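Local coordinates for protein NANS (YJHS), A 9-O-acetyl N-acetylneuraminic acid esterase (Escherichia coli O157:H7 EDL933, PDB 3PT5) that probably hydrolyses the 9-O-acetyl group of 9-O-acetyl-N-acetylneuraminate, an alternative sialic acid on which the bacterium can then grow, at residues Cys129-Glu141 against Phe193-Phe207. Sequence-based numbering, arbitrary orientation.
Sequences CCRGGSAFTAGSE and FDLMTSDYASHPQHF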
ATOM      1  N   CYS A 129       4.811  -1.716   3.723  1.00 11.25           N
ATOM      2  CA  CYS A 129       4.839  -1.336   5.141  1.00 11.54           C
ATOM      3  C   CYS A 129       3.509  -0.794   5.644  1.00 11.97           C
ATOM      4  O   CYS A 129       3.496   0.236   6.297  1.00 14.06           O
ATOM      5  CB  CYS A 129       5.956  -0.312   5.393  1.00 11.43           C
ATOM      6  SG  CYS A 129       7.585  -0.849   4.852  1.00 16.18           S
ATOM      7  N   CYS A 130       2.407  -1.477   5.315  1.00 11.20           N
ATOM      8  CA  CYS A 130       1.081  -1.010   5.716  1.00 11.64           C
ATOM      9  C   CYS A 130       0.530  -1.803   6.878  1.00 11.50           C
ATOM     10  O   CYS A 130       0.898  -2.962   7.093  1.00 11.85           O
ATOM     11  CB  CYS A 130       0.112  -1.133   4.548  1.00 10.54           C
ATOM     12  SG  CYS A 130       0.666  -0.398   3.006  1.00 13.17           S
ATOM     13  N   ARG A 131      -0.392  -1.186   7.613  1.00 10.74           N
ATOM     14  CA  ARG A 131      -1.017  -1.847   8.744  1.00 11.67           C
ATOM     15  C   ARG A 131      -2.460  -1.338   8.825  1.00 10.46           C
ATOM     16  O   ARG A 131      -2.690  -0.160   9.034  1.00  9.91           O
ATOM     17  CB  ARG A 131      -0.209  -1.543  10.035  1.00 12.53           C
ATOM     18  CG  ARG A 131      -0.905  -1.964  11.346  1.00 15.34           C
ATOM     19  CD  ARG A 131      -1.164  -3.429  11.276  1.00 15.45           C
ATOM     20  NE  ARG A 131      -1.421  -4.087  12.553  1.00 17.20           N
ATOM     21  CZ  ARG A 131      -2.621  -4.419  13.006  1.00 19.57           C
ATOM     22  NH1 ARG A 131      -3.716  -4.147  12.304  1.00 20.97           N
ATOM     23  NH2 ARG A 131      -2.719  -5.060  14.170  1.00 20.44           N
ATOM     24  N   GLY A 132      -3.427  -2.226   8.638  1.00 10.20           N
ATOM     25  CA  GLY A 132      -4.836  -1.832   8.799  1.00 10.01           C
ATOM     26  C   GLY A 132      -5.059  -1.316  10.199  1.00 10.57           C
ATOM     27  O   GLY A 132      -4.464  -1.824  11.161  1.00 11.61           O
ATOM     28  N   GLY A 133      -5.904  -0.295  10.318  1.00 10.54           N
ATOM     29  CA  GLY A 133      -6.310   0.263  11.604  1.00 12.80           C
ATOM     30  C   GLY A 133      -5.185   0.915  12.370  1.00 13.06           C
ATOM     31  O   GLY A 133      -5.174   0.906  13.611  1.00 15.66           O
ATOM     32  N   SER A 134      -4.240   1.474  11.636  1.00 11.46           N
ATOM     33  CA  SER A 134      -3.124   2.192  12.231  1.00 11.13           C
ATOM     34  C   SER A 134      -3.394   3.700  12.170  1.00 11.04           C
ATOM     35  O   SER A 134      -4.199   4.190  11.351  1.00 12.74           O
ATOM     36  CB  SER A 134      -1.804   1.791  11.546  1.00 10.26           C
ATOM     37  OG  SER A 134      -1.849   2.133  10.174  1.00 11.93           O
ATOM     38  N   ALA A 135      -2.741   4.446  13.058  1.00 11.47           N
ATOM     39  CA  ALA A 135      -3.046   5.870  13.200  1.00 10.55           C
ATOM     40  C   ALA A 135      -1.933   6.608  13.912  1.00 11.27           C
ATOM     41  O   ALA A 135      -1.094   5.982  14.514  1.00 11.08           O
ATOM     42  CB  ALA A 135      -4.342   6.052  13.982  1.00 11.21           C
ATOM     43  N   PHE A 136      -1.987   7.933  13.859  1.00 11.97           N
ATOM     44  CA  PHE A 136      -1.075   8.752  14.662  1.00 12.21           C
ATOM     45  C   PHE A 136      -1.610   9.043  16.041  1.00 12.70           C
ATOM     46  O   PHE A 136      -0.820   9.281  16.967  1.00 13.08           O
ATOM     47  CB  PHE A 136      -0.775  10.074  13.961  1.00 11.76           C
ATOM     48  CG  PHE A 136       0.147   9.924  12.777  1.00 11.89           C
ATOM     49  CD1 PHE A 136       1.541   9.902  12.936  1.00 10.42           C
ATOM     50  CD2 PHE A 136      -0.378   9.769  11.494  1.00 12.09           C
ATOM     51  CE1 PHE A 136       2.381   9.762  11.828  1.00 11.96           C
ATOM     52  CE2 PHE A 136       0.463   9.612  10.372  1.00 10.65           C
ATOM     53  CZ  PHE A 136       1.849   9.614  10.546  1.00 11.95           C
ATOM     54  N   THR A 137      -2.935   9.043  16.173  1.00 12.85           N
ATOM     55  CA  THR A 137      -3.571   9.485  17.426  1.00 14.43           C
ATOM     56  C   THR A 137      -4.222   8.382  18.270  1.00 14.54           C
ATOM     57  O   THR A 137      -4.856   8.662  19.307  1.00 16.35           O
ATOM     58  CB  THR A 137      -4.539  10.689  17.185  1.00 14.52           C
ATOM     59  OG1 THR A 137      -5.712  10.278  16.451  1.00 14.38           O
ATOM     60  CG2 THR A 137      -3.838  11.814  16.430  1.00 16.51           C
ATOM     61  N   ALA A 138      -4.090   7.132  17.817  1.00 15.42           N
ATOM     62  CA  ALA A 138      -4.645   5.976  18.511  1.00 15.08           C
ATOM     63  C   ALA A 138      -3.935   4.744  18.013  1.00 15.23           C
ATOM     64  O   ALA A 138      -3.437   4.716  16.880  1.00 15.48           O
ATOM     65  CB  ALA A 138      -6.125   5.860  18.239  1.00 14.76           C
ATOM     66  N   GLY A 139      -3.873   3.720  18.859  1.00 15.05           N
ATOM     67  CA  GLY A 139      -3.352   2.430  18.463  1.00 15.71           C
ATOM     68  C   GLY A 139      -2.168   2.018  19.316  1.00 16.03           C
ATOM     69  O   GLY A 139      -1.358   2.856  19.683  1.00 16.60           O
ATOM     70  N   SER A 140      -2.093   0.731  19.633  1.00 17.25           N
ATOM     71  CA  SER A 140      -0.964   0.165  20.380  1.00 18.91           C
ATOM     72  C   SER A 140       0.372   0.421  19.680  1.00 19.32           C
ATOM     73  O   SER A 140       0.445   0.380  18.462  1.00 18.76           O
ATOM     74  CB  SER A 140      -1.189  -1.344  20.578  1.00 19.21           C
ATOM     75  OG  SER A 140      -1.546  -1.962  19.354  1.00 23.64           O
ATOM     76  N   GLU A 141       1.427   0.693  20.443  1.00 19.35           N
ATOM     77  CA  GLU A 141       2.783   0.835  19.873  1.00 20.31           C
ATOM     78  C   GLU A 141       3.277  -0.436  19.210  1.00 19.89           C
ATOM     79  O   GLU A 141       3.935  -0.387  18.169  1.00 18.50           O
ATOM     80  CB  GLU A 141       3.832   1.172  20.949  1.00 21.60           C
ATOM     81  CG  GLU A 141       3.939   2.603  21.383  1.00 24.65           C
ATOM     82  CD  GLU A 141       4.638   3.506  20.384  1.00 28.85           C
ATOM     83  OE1 GLU A 141       5.878   3.379  20.174  1.00 28.15           O
ATOM     84  OE2 GLU A 141       3.938   4.391  19.844  1.00 30.28           O
ATOM     85  N   PHE A 193      -8.435   6.425  10.299  1.00  9.31           N
ATOM     86  CA  PHE A 193      -8.742   6.275  11.749  1.00 10.85           C
ATOM     87  C   PHE A 193      -8.547   7.578  12.496  1.00 10.86           C
ATOM     88  O   PHE A 193      -9.278   7.877  13.458  1.00 12.43           O
ATOM     89  CB  PHE A 193      -7.946   5.141  12.388  1.00 10.92           C
ATOM     90  CG  PHE A 193      -8.617   3.806  12.270  1.00 10.79           C
ATOM     91  CD1 PHE A 193      -9.438   3.513  11.180  1.00 12.34           C
ATOM     92  CD2 PHE A 193      -8.441   2.839  13.253  1.00 11.26           C
ATOM     93  CE1 PHE A 193     -10.062   2.291  11.074  1.00 15.07           C
ATOM     94  CE2 PHE A 193      -9.079   1.612  13.151  1.00 11.45           C
ATOM     95  CZ  PHE A 193      -9.884   1.337  12.076  1.00 12.53           C
ATOM     96  N   ASP A 194      -7.587   8.365  12.052  1.00 11.89           N
ATOM     97  CA  ASP A 194      -7.363   9.684  12.678  1.00 11.90           C
ATOM     98  C   ASP A 194      -8.539  10.650  12.466  1.00 12.34           C
ATOM     99  O   ASP A 194      -8.747  11.550  13.280  1.00 13.83           O
ATOM    100  CB  ASP A 194      -6.035  10.299  12.231  1.00 12.08           C
ATOM    101  CG  ASP A 194      -4.834   9.604  12.863  1.00 12.42           C
ATOM    102  OD1 ASP A 194      -4.777   9.503  14.118  1.00 14.49           O
ATOM    103  OD2 ASP A 194      -3.931   9.165  12.126  1.00 13.24           O
ATOM    104  N   LEU A 195      -9.314  10.453  11.405  1.00 13.22           N
ATOM    105  CA  LEU A 195     -10.511  11.259  11.171  1.00 12.95           C
ATOM    106  C   LEU A 195     -11.522  11.150  12.295  1.00 13.23           C
ATOM    107  O   LEU A 195     -12.341  12.047  12.493  1.00 14.30           O
ATOM    108  CB  LEU A 195     -11.225  10.828   9.900  1.00 12.29           C
ATOM    109  CG  LEU A 195     -10.503  10.960   8.574  1.00 12.53           C
ATOM    110  CD1 LEU A 195     -11.322  10.248   7.490  1.00 11.05           C
ATOM    111  CD2 LEU A 195     -10.328  12.407   8.239  1.00 11.92           C
ATOM    112  N   MET A 196     -11.497  10.024  13.001  1.00 12.50           N
ATOM    113  CA  MET A 196     -12.506   9.707  14.006  1.00 13.03           C
ATOM    114  C   MET A 196     -12.191  10.231  15.389  1.00 13.83           C
ATOM    115  O   MET A 196     -13.082  10.286  16.232  1.00 13.10           O
ATOM    116  CB  MET A 196     -12.684   8.188  14.094  1.00 13.02           C
ATOM    117  CG  MET A 196     -13.246   7.602  12.833  1.00 13.91           C
ATOM    118  SD  MET A 196     -13.700   5.884  13.076  1.00 18.15           S
ATOM    119  CE  MET A 196     -12.174   5.083  12.777  1.00 19.78           C
ATOM    120  N   THR A 197     -10.913  10.546  15.644  1.00 14.27           N
ATOM    121  CA  THR A 197     -10.494  10.833  17.025  1.00 15.08           C
ATOM    122  C   THR A 197     -10.715  12.307  17.360  1.00 16.83           C
ATOM    123  O   THR A 197     -10.798  13.163  16.467  1.00 16.68           O
ATOM    124  CB  THR A 197      -9.019  10.418  17.354  1.00 15.39           C
ATOM    125  OG1 THR A 197      -8.116  11.370  16.789  1.00 17.34           O
ATOM    126  CG2 THR A 197      -8.676   9.032  16.830  1.00 14.37           C
ATOM    127  N   SER A 198     -10.814  12.597  18.651  1.00 18.09           N
ATOM    128  CA  SER A 198     -11.011  13.984  19.086  1.00 19.93           C
ATOM    129  C   SER A 198      -9.725  14.780  18.826  1.00 20.71           C
ATOM    130  O   SER A 198      -9.752  16.015  18.736  1.00 21.60           O
ATOM    131  CB  SER A 198     -11.415  14.047  20.566  1.00 19.74           C
ATOM    132  OG  SER A 198     -10.354  13.614  21.390  1.00 23.66           O
ATOM    133  N   ASP A 199      -8.617  14.068  18.672  1.00 20.71           N
ATOM    134  CA  ASP A 199      -7.316  14.690  18.390  1.00 20.65           C
ATOM    135  C   ASP A 199      -6.921  14.724  16.894  1.00 19.93           C
ATOM    136  O   ASP A 199      -5.735  14.798  16.561  1.00 19.43           O
ATOM    137  CB  ASP A 199      -6.245  13.997  19.226  1.00 21.31           C
ATOM    138  CG  ASP A 199      -4.974  14.811  19.330  1.00 23.65           C
ATOM    139  OD1 ASP A 199      -5.052  16.062  19.417  1.00 26.16           O
ATOM    140  OD2 ASP A 199      -3.893  14.186  19.298  1.00 28.30           O
ATOM    141  N   TYR A 200      -7.902  14.688  15.996  1.00 18.63           N
ATOM    142  CA  TYR A 200      -7.622  14.644  14.549  1.00 18.64           C
ATOM    143  C   TYR A 200      -6.747  15.794  14.071  1.00 18.18           C
ATOM    144  O   TYR A 200      -6.015  15.653  13.094  1.00 16.93           O
ATOM    145  CB  TYR A 200      -8.938  14.676  13.758  1.00 19.45           C
ATOM    146  CG  TYR A 200      -9.602  16.036  13.765  1.00 20.98           C
ATOM    147  CD1 TYR A 200      -9.379  16.944  12.736  1.00 21.74           C
ATOM    148  CD2 TYR A 200     -10.419  16.423  14.834  1.00 23.68           C
ATOM    149  CE1 TYR A 200      -9.964  18.198  12.746  1.00 24.69           C
ATOM    150  CE2 TYR A 200     -11.003  17.670  14.855  1.00 26.68           C
ATOM    151  CZ  TYR A 200     -10.775  18.549  13.805  1.00 26.81           C
ATOM    152  OH  TYR A 200     -11.360  19.788  13.842  1.00 29.03           O
ATOM    153  N   ALA A 201      -6.838  16.939  14.754  1.00 17.73           N
ATOM    154  CA  ALA A 201      -6.162  18.139  14.295  1.00 17.37           C
ATOM    155  C   ALA A 201      -4.656  18.091  14.527  1.00 16.81           C
ATOM    156  O   ALA A 201      -3.904  18.863  13.911  1.00 18.05           O
ATOM    157  CB  ALA A 201      -6.787  19.370  14.924  1.00 18.00           C
ATOM    158  N   SER A 202      -4.195  17.168  15.377  1.00 16.45           N
ATOM    159  CA  SER A 202      -2.760  16.958  15.541  1.00 16.36           C
ATOM    160  C   SER A 202      -2.127  16.152  14.386  1.00 15.75           C
ATOM    161  O   SER A 202      -0.920  16.116  14.257  1.00 16.32           O
ATOM    162  CB  SER A 202      -2.461  16.268  16.868  1.00 17.56           C
ATOM    163  OG  SER A 202      -3.082  15.005  16.912  1.00 20.78           O
ATOM    164  N   HIS A 203      -2.937  15.506  13.557  1.00 15.58           N
ATOM    165  CA  HIS A 203      -2.384  14.627  12.516  1.00 14.24           C
ATOM    166  C   HIS A 203      -1.440  15.381  11.566  1.00 13.87           C
ATOM    167  O   HIS A 203      -0.330  14.901  11.310  1.00 14.35           O
ATOM    168  CB  HIS A 203      -3.512  13.910  11.747  1.00 13.15           C
ATOM    169  CG  HIS A 203      -3.036  13.073  10.602  1.00 12.46           C
ATOM    170  ND1 HIS A 203      -2.493  13.613   9.454  1.00 12.10           N
ATOM    171  CD2 HIS A 203      -3.070  11.729  10.408  1.00 10.19           C
ATOM    172  CE1 HIS A 203      -2.184  12.635   8.614  1.00 11.18           C
ATOM    173  NE2 HIS A 203      -2.505  11.482   9.181  1.00 14.04           N
ATOM    174  N   PRO A 204      -1.836  16.572  11.079  1.00 14.04           N
ATOM    175  CA  PRO A 204      -0.871  17.203  10.128  1.00 14.77           C
ATOM    176  C   PRO A 204       0.560  17.365  10.650  1.00 15.59           C
ATOM    177  O   PRO A 204       1.526  17.036   9.935  1.00 15.24           O
ATOM    178  CB  PRO A 204      -1.535  18.546   9.805  1.00 14.83           C
ATOM    179  CG  PRO A 204      -3.017  18.238   9.890  1.00 15.02           C
ATOM    180  CD  PRO A 204      -3.130  17.297  11.087  1.00 13.86           C
ATOM    181  N   GLN A 205       0.714  17.828  11.888  1.00 16.17           N
ATOM    182  CA  GLN A 205       2.059  17.943  12.428  1.00 17.43           C
ATOM    183  C   GLN A 205       2.730  16.600  12.683  1.00 16.67           C
ATOM    184  O   GLN A 205       3.921  16.467  12.446  1.00 17.41           O
ATOM    185  CB  GLN A 205       2.131  18.870  13.640  1.00 18.50           C
ATOM    186  CG  GLN A 205       2.066  20.375  13.267  1.00 24.00           C
ATOM    187  CD  GLN A 205       2.793  20.739  11.945  1.00 28.99           C
ATOM    188  OE1 GLN A 205       4.029  20.652  11.830  1.00 33.10           O
ATOM    189  NE2 GLN A 205       2.014  21.171  10.952  1.00 31.18           N
ATOM    190  N   HIS A 206       1.970  15.595  13.135  1.00 15.54           N
ATOM    191  CA  HIS A 206       2.539  14.254  13.328  1.00 15.88           C
ATOM    192  C   HIS A 206       3.050  13.684  12.023  1.00 15.44           C
ATOM    193  O   HIS A 206       4.161  13.143  11.966  1.00 15.74           O
ATOM    194  CB  HIS A 206       1.535  13.265  13.942  1.00 16.82           C
ATOM    195  CG  HIS A 206       1.286  13.480  15.402  1.00 19.21           C
ATOM    196  ND1 HIS A 206       0.039  13.338  15.975  1.00 24.28           N
ATOM    197  CD2 HIS A 206       2.119  13.842  16.404  1.00 23.13           C
ATOM    198  CE1 HIS A 206       0.116  13.598  17.268  1.00 20.02           C
ATOM    199  NE2 HIS A 206       1.367  13.911  17.554  1.00 24.51           N
ATOM    200  N   PHE A 207       2.228  13.796  10.979  1.00 13.25           N
ATOM    201  CA  PHE A 207       2.609  13.347   9.640  1.00 13.54           C
ATOM    202  C   PHE A 207       3.843  14.104   9.127  1.00 14.08           C
ATOM    203  O   PHE A 207       4.815  13.477   8.684  1.00 14.60           O
ATOM    204  CB  PHE A 207       1.438  13.518   8.665  1.00 13.64           C
ATOM    205  CG  PHE A 207       1.801  13.220   7.233  1.00 11.00           C
ATOM    206  CD1 PHE A 207       1.953  11.897   6.798  1.00 11.79           C
ATOM    207  CD2 PHE A 207       2.041  14.250   6.331  1.00  9.09           C
ATOM    208  CE1 PHE A 207       2.301  11.629   5.481  1.00 11.22           C
ATOM    209  CE2 PHE A 207       2.419  13.978   4.980  1.00 12.20           C
ATOM    210  CZ  PHE A 207       2.534  12.680   4.568  1.00 10.63           C
TER
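Asp194 OD1 takes two bonds from Thr137: one from the hydroxyl OG1 at 2.6 Å, arriving on the anti lone pair, and a more bent one (139° at the hydrogen) from the backbone N at 2.8 Å, using the syn lone pair. In this SGNH hydrolase the bonds tie the loop leaving strand 122-130 to the loop between strand 182-189 and helix 203-218, at the C-terminal ends of two inner strands of the parallel part of the sheet. The carboxylate's other oxygen, OD2, accepts Phe136 N at 2.9 Å on its own syn lone pair, and at 178° this bond is practically straight. Two successive amides and a hydroxyl thus fix the rotation of the carboxylate. Gln190 NE2 also donates to OD2, and Gln190 OE1 accepts from His203 NE2, so the Gln190 amide bridges the acid and His203.

The Thr137 hydroxyl is itself an acceptor: Thr197 OG1 donates to Thr137 OG1 at 2.7 Å, making a relay that ends on Asp194. Thr137 sets OG1 between its backbone N and carbonyl carbon, facing the acid, while CG2 turns to Ser202 OG and the edge of the His206 ring.

Phe136 carries the apolar half. Its ring edge is directed at the face of His203 in an offset edge-to-face pair, planes at 84° and centroids 5.0 Å apart. His206 CB lies against CD1, and Phe207 N stands over one face of the Phe136 ring. Nearer strand 122-130 along the loop, Gly133, the third residue of the type II turn from Arg131 to Ser134, packs against Phe193: its CA rests on one ring face in a CH-pi contact, 3.8 Å from the centroid, while Met196 CE lies over the opposite face.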